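Local atomic coordinates of tRNA (cytosine(38)-C(5))-methyltransferase (Schizosaccharomyces pombe, PDB entry 6FDF), a protein that methylates carbon 5 of cytosine 38 in the anticodon loop of tRNA(Asp), using S-adenosyl-L-methionine as methyl donor and showing no DNA-methylation activity. Residues L14-G19 with M61-L66; E48-N51 with L57-H60. All blocks are in the same frame, centred on the assembly; numbering follows the deposited sequence.

Contact 1 of 2, residues L14-G19 with M61-L66; sequences LELYSG and MDISTL. With SAH (S-adenosyl-L-homocysteine), chain E.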
loop_
_atom_site.group_PDB
_atom_site.type_symbol
_atom_site.label_atom_id
_atom_site.label_comp_id
_atom_site.label_asym_id
_atom_site.label_seq_id
_atom_site.Cartn_x
_atom_site.Cartn_y
_atom_site.Cartn_z
ATOM N N LEU A 14 -3.630 -1.571 16.610
ATOM C CA LEU A 14 -2.192 -1.326 16.542
ATOM C C LEU A 14 -1.781 -1.353 15.075
ATOM O O LEU A 14 -2.002 -2.354 14.388
ATOM C CB LEU A 14 -1.424 -2.376 17.342
ATOM C CG LEU A 14 0.102 -2.302 17.310
ATOM C CD1 LEU A 14 0.589 -1.008 17.959
ATOM C CD2 LEU A 14 0.696 -3.523 17.994
ATOM N N GLU A 15 -1.180 -0.268 14.603
ATOM C CA GLU A 15 -0.895 -0.081 13.178
ATOM C C GLU A 15 0.622 -0.158 12.986
ATOM O O GLU A 15 1.329 0.841 13.115
ATOM C CB GLU A 15 -1.487 1.252 12.712
ATOM C CG GLU A 15 -1.421 1.535 11.225
ATOM C CD GLU A 15 -2.066 2.866 10.877
ATOM O OE1 GLU A 15 -2.072 3.227 9.679
ATOM O OE2 GLU A 15 -2.566 3.553 11.800
ATOM N N LEU A 16 1.115 -1.360 12.690
ATOM C CA LEU A 16 2.548 -1.604 12.556
ATOM C C LEU A 16 3.006 -1.343 11.126
ATOM O O LEU A 16 2.294 -1.673 10.171
ATOM C CB LEU A 16 2.873 -3.047 12.943
ATOM C CG LEU A 16 2.505 -3.445 14.374
ATOM C CD1 LEU A 16 2.588 -4.948 14.559
ATOM C CD2 LEU A 16 3.415 -2.724 15.355
ATOM N N TYR A 17 4.218 -0.796 10.984
ATOM C CA TYR A 17 4.738 -0.361 9.682
ATOM C C TYR A 17 3.769 0.644 9.053
ATOM O O TYR A 17 3.289 0.471 7.929
ATOM C CB TYR A 17 4.972 -1.544 8.723
ATOM C CG TYR A 17 5.724 -2.759 9.252
ATOM C CD1 TYR A 17 5.048 -3.809 9.871
ATOM C CD2 TYR A 17 7.100 -2.884 9.073
ATOM C CE1 TYR A 17 5.724 -4.935 10.321
ATOM C CE2 TYR A 17 7.788 -4.006 9.531
ATOM C CZ TYR A 17 7.089 -5.029 10.146
ATOM O OH TYR A 17 7.746 -6.156 10.572
ATOM N N SER A 18 3.481 1.704 9.814
ATOM C CA SER A 18 2.320 2.544 9.527
ATOM C C SER A 18 2.505 3.442 8.308
ATOM O O SER A 18 1.511 3.819 7.677
ATOM C CB SER A 18 1.992 3.408 10.740
ATOM O OG SER A 18 3.172 3.906 11.348
ATOM N N GLY A 19 3.738 3.806 7.967
ATOM C CA GLY A 19 3.935 4.660 6.799
ATOM C C GLY A 19 3.174 5.966 6.949
ATOM O O GLY A 19 3.195 6.602 8.007
ATOM N N MET A 61 10.004 3.673 16.337
ATOM C CA MET A 61 10.423 2.485 17.065
ATOM C C MET A 61 10.748 1.377 16.073
ATOM O O MET A 61 10.043 1.206 15.078
ATOM C CB MET A 61 9.331 2.042 18.044
ATOM C CG MET A 61 9.547 0.692 18.682
ATOM S SD MET A 61 8.532 0.481 20.156
ATOM C CE MET A 61 7.329 1.801 19.972
ATOM N N ASP A 62 11.823 0.643 16.355
ATOM C CA ASP A 62 12.216 -0.514 15.555
ATOM C C ASP A 62 11.345 -1.694 15.970
ATOM O O ASP A 62 11.453 -2.186 17.099
ATOM C CB ASP A 62 13.701 -0.807 15.759
ATOM C CG ASP A 62 14.187 -2.018 14.976
ATOM O OD1 ASP A 62 13.399 -2.635 14.225
ATOM O OD2 ASP A 62 15.379 -2.358 15.122
ATOM N N ILE A 63 10.492 -2.162 15.055
ATOM C CA ILE A 63 9.563 -3.245 15.367
ATOM C C ILE A 63 10.289 -4.515 15.786
ATOM O O ILE A 63 9.734 -5.334 16.527
ATOM C CB ILE A 63 8.632 -3.449 14.150
ATOM C CG1 ILE A 63 7.615 -2.305 14.107
ATOM C CG2 ILE A 63 7.923 -4.809 14.174
ATOM C CD1 ILE A 63 6.834 -2.195 12.820
ATOM N N SER A 64 11.547 -4.678 15.381
ATOM C CA SER A 64 12.306 -5.843 15.815
ATOM C C SER A 64 12.658 -5.810 17.297
ATOM O O SER A 64 13.082 -6.839 17.835
ATOM C CB SER A 64 13.590 -5.960 15.003
ATOM O OG SER A 64 14.535 -5.004 15.455
ATOM N N THR A 65 12.483 -4.673 17.976
ATOM C CA THR A 65 12.767 -4.572 19.400
ATOM C C THR A 65 11.519 -4.657 20.262
ATOM O O THR A 65 11.633 -4.621 21.492
ATOM C CB THR A 65 13.515 -3.266 19.718
ATOM O OG1 THR A 65 12.622 -2.150 19.594
ATOM C CG2 THR A 65 14.697 -3.081 18.781
ATOM N N LEU A 66 10.337 -4.775 19.655
ATOM C CA LEU A 66 9.114 -4.888 20.434
ATOM C C LEU A 66 9.118 -6.177 21.245
ATOM O O LEU A 66 9.540 -7.232 20.769
ATOM C CB LEU A 66 7.898 -4.856 19.504
ATOM C CG LEU A 66 7.482 -3.488 18.966
ATOM C CD1 LEU A 66 6.447 -3.656 17.851
ATOM C CD2 LEU A 66 6.928 -2.632 20.091
HETATM N N SAH E . 1.595 0.504 4.971
HETATM C CA SAH E . 2.172 1.827 5.068
HETATM C CB SAH E . 3.617 1.853 4.561
HETATM C CG SAH E . 4.286 0.487 4.700
HETATM S SD SAH E . 5.813 0.381 3.816
HETATM C C SAH E . 1.326 2.808 4.321
HETATM O O SAH E . 0.256 2.403 3.817
HETATM O OXT SAH E . 1.730 3.989 4.252
HETATM C "C5'" SAH E . 6.720 -0.374 5.119
HETATM C "C4'" SAH E . 6.977 0.656 6.219
HETATM O "O4'" SAH E . 7.549 -0.033 7.315
HETATM C "C3'" SAH E . 7.941 1.767 5.804
HETATM O "O3'" SAH E . 7.371 3.041 6.100
HETATM C "C2'" SAH E . 9.162 1.565 6.705
HETATM O "O2'" SAH E . 9.698 2.808 7.172
HETATM C "C1'" SAH E . 8.590 0.756 7.863
HETATM N N9 SAH E . 9.542 -0.192 8.478
HETATM C C8 SAH E . 10.362 -1.058 7.849
HETATM N N7 SAH E . 11.087 -1.768 8.748
HETATM C C5 SAH E . 10.736 -1.362 9.984
HETATM C C6 SAH E . 11.114 -1.699 11.371
HETATM N N6 SAH E . 12.045 -2.646 11.624
HETATM N N1 SAH E . 10.492 -1.022 12.365
HETATM C C2 SAH E . 9.564 -0.079 12.123
HETATM N N3 SAH E . 9.172 0.278 10.886
HETATM C C4 SAH E . 9.722 -0.316 9.795
#
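Ile63 CD1 meets the Tyr17 ring face-on in the cofactor pocket of a Rossmann-like class I methyltransferase, at the carboxyl end of strand 11-16, the site where this fold binds S-adenosylmethionine and its product. Ile63 CD1 stands 3.6 Å from the centroid of the Tyr17 ring and 3° off its normal, a CH-pi contact centred on the face, while the sugar O4' of SAH lies in the ring plane at its edge. The extended chi2 of Ile63 (167°) carries CD1 away from its own backbone into this position, 3.5 Å from Tyr17 N. Ile63 CG2, the other branch, instead reaches the phenol end, 3.8 Å from Tyr17 OH. On the Ile63 side of the ring the contact continues as aliphatic packing: Leu16 CB touches the same Ile63 methyl, and Leu16 CD2 meets Leu66 CD1 at 4.0 Å.

The 61-66 loop also reads the adenine. Asp62 OD1 accepts from SAH N6 and, in an Asx turn, from Ser64 N, which comes from above the carboxylate plane; Ser64 OG meets OD2, so both carboxylate oxygens are bonded and the group's rotation is restricted. Beside it, Ile63 N donates to adenine N1 over 2.9 Å, with an N-H...N angle of 179°.

Contact 2 of 2, residues E48-N51 with L57-H60; sequences EIYN and LAKH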
loop_
_atom_site.group_PDB
_atom_site.type_symbol
_atom_site.label_atom_id
_atom_site.label_comp_id
_atom_site.label_asym_id
_atom_site.label_seq_id
_atom_site.Cartn_x
_atom_site.Cartn_y
_atom_site.Cartn_z
ATOM N N GLU A 48 6.075 12.021 10.331
ATOM C CA GLU A 48 5.702 13.428 10.214
ATOM C C GLU A 48 4.407 13.589 9.423
ATOM O O GLU A 48 3.496 14.312 9.850
ATOM C CB GLU A 48 6.841 14.219 9.568
ATOM C CG GLU A 48 6.578 15.708 9.456
ATOM C CD GLU A 48 7.784 16.472 8.938
ATOM O OE1 GLU A 48 7.624 17.642 8.538
ATOM O OE2 GLU A 48 8.894 15.896 8.925
ATOM N N ILE A 49 4.307 12.923 8.266
ATOM C CA ILE A 49 3.066 12.950 7.493
ATOM C C ILE A 49 1.936 12.281 8.265
ATOM O O ILE A 49 0.808 12.789 8.298
ATOM C CB ILE A 49 3.276 12.291 6.114
ATOM C CG1 ILE A 49 4.371 13.023 5.331
ATOM C CG2 ILE A 49 1.969 12.230 5.327
ATOM C CD1 ILE A 49 4.043 14.472 5.061
ATOM N N TYR A 50 2.220 11.155 8.924
ATOM C CA TYR A 50 1.167 10.459 9.662
ATOM C C TYR A 50 0.550 11.383 10.706
ATOM O O TYR A 50 -0.675 11.540 10.782
ATOM C CB TYR A 50 1.705 9.180 10.320
ATOM C CG TYR A 50 0.596 8.315 10.902
ATOM C CD1 TYR A 50 -0.086 8.699 12.060
ATOM C CD2 TYR A 50 0.219 7.128 10.289
ATOM C CE1 TYR A 50 -1.117 7.924 12.579
ATOM C CE2 TYR A 50 -0.799 6.341 10.809
ATOM C CZ TYR A 50 -1.468 6.749 11.947
ATOM O OH TYR A 50 -2.483 5.969 12.458
ATOM N N ASN A 51 1.397 12.006 11.526
ATOM C CA ASN A 51 0.900 12.784 12.654
ATOM C C ASN A 51 0.218 14.066 12.197
ATOM O O ASN A 51 -0.722 14.533 12.852
ATOM C CB ASN A 51 2.052 13.079 13.611
ATOM C CG ASN A 51 2.517 11.835 14.341
ATOM O OD1 ASN A 51 1.722 10.940 14.616
ATOM N ND2 ASN A 51 3.807 11.770 14.654
ATOM N N LEU A 57 -0.115 10.114 16.745
ATOM C CA LEU A 57 -0.218 8.701 17.076
ATOM C C LEU A 57 0.991 7.877 16.657
ATOM O O LEU A 57 1.163 6.765 17.171
ATOM C CB LEU A 57 -1.471 8.087 16.432
ATOM C CG LEU A 57 -2.801 8.748 16.804
ATOM C CD1 LEU A 57 -3.925 8.181 15.931
ATOM C CD2 LEU A 57 -3.096 8.544 18.282
ATOM N N ALA A 58 1.825 8.382 15.748
ATOM C CA ALA A 58 2.927 7.607 15.188
ATOM C C ALA A 58 4.162 7.777 16.060
ATOM O O ALA A 58 4.527 8.904 16.417
ATOM C CB ALA A 58 3.225 8.041 13.754
ATOM N N LYS A 59 4.800 6.659 16.398
ATOM C CA LYS A 59 6.004 6.655 17.215
ATOM C C LYS A 59 7.168 5.996 16.488
ATOM O O LYS A 59 6.990 5.007 15.767
ATOM C CB LYS A 59 5.757 5.910 18.535
ATOM C CG LYS A 59 5.054 6.725 19.606
ATOM C CD LYS A 59 6.033 7.616 20.361
ATOM C CE LYS A 59 5.336 8.828 20.961
ATOM N NZ LYS A 59 5.998 10.099 20.561
ATOM N N HIS A 60 8.352 6.574 16.669
ATOM C CA HIS A 60 9.582 6.056 16.084
ATOM C C HIS A 60 10.054 4.868 16.914
ATOM O O HIS A 60 10.482 5.037 18.061
ATOM C CB HIS A 60 10.651 7.142 16.032
ATOM C CG HIS A 60 11.897 6.722 15.320
ATOM N ND1 HIS A 60 12.853 5.917 15.905
ATOM C CD2 HIS A 60 12.340 6.980 14.067
ATOM C CE1 HIS A 60 13.835 5.708 15.047
ATOM N NE2 HIS A 60 13.548 6.340 13.923
#
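Asn51 and Tyr50, successive residues of helix 44-54, receive Leu57, just before strand 58-60, and Ala58, its first residue, and so close the helix-to-strand half of the beta-alpha-beta unit formed by strand 34-41, helix 44-54 and strand 58-60. The two residues divide the work between polar and apolar contact.

The polar part belongs to the Asn51 amide. Its OD1 accepts from two consecutive backbone N-H groups. Ala58 N approaches in the carbonyl plane on a lone pair, 2.8 Å from Asn51 OD1, with an N-H...O angle of 168°. Leu57 N is almost as near, 2.9 Å from Asn51 OD1, but comes from above that plane through a more bent bond of 131°. On the other branch, Asn51 ND2 makes a weak bond to Ala58 O at 3.4 Å, so the amide spans both polar groups of Ala58. With CG anti to the carbonyl carbon of Asn51 (chi1 -70°), the amide end swings closer to the strand than the direction of CB would suggest.

The apolar part lies along Tyr50. Ala58 CB sits 3.8 Å from Tyr50 CD1, and Leu57 CB is 3.9 Å from Tyr50 CE1; both meet the ring obliquely. Beyond them the phenol OH bonds to Glu15 and His24.

Through its two branches the Asn51 amide thus presents an acceptor and a donor to complementary backbone groups: three bonds, one of them weak, set its orientation and hold the beginning of the edge strand against the helix without any charged group.

Overall arrangement
Contacts 1 and 2 illustrate how one Rossmann-like sheet serves both ligand binding and framework packing. All four touching residues of contact 1 are buried, whereas contact 2 is partly buried, at edge strand 58-60. Their centres lie 11 Å apart, and contact 2 falls within the chain between the two segments of contact 1: the strand it sets against helix 44-54 runs on into the adenine-binding loop. Chemistry follows place. Across contact 1 the protein segments meet through apolar groups and a CH-pi contact, while Asp62 OD1 and Ile63 N serve the adenine; contact 2 combines amide-to-backbone hydrogen bonds with packing of an aromatic ring on short aliphatic groups. Ser18 CB, 4.0 Å from Tyr50 CE2, joins them.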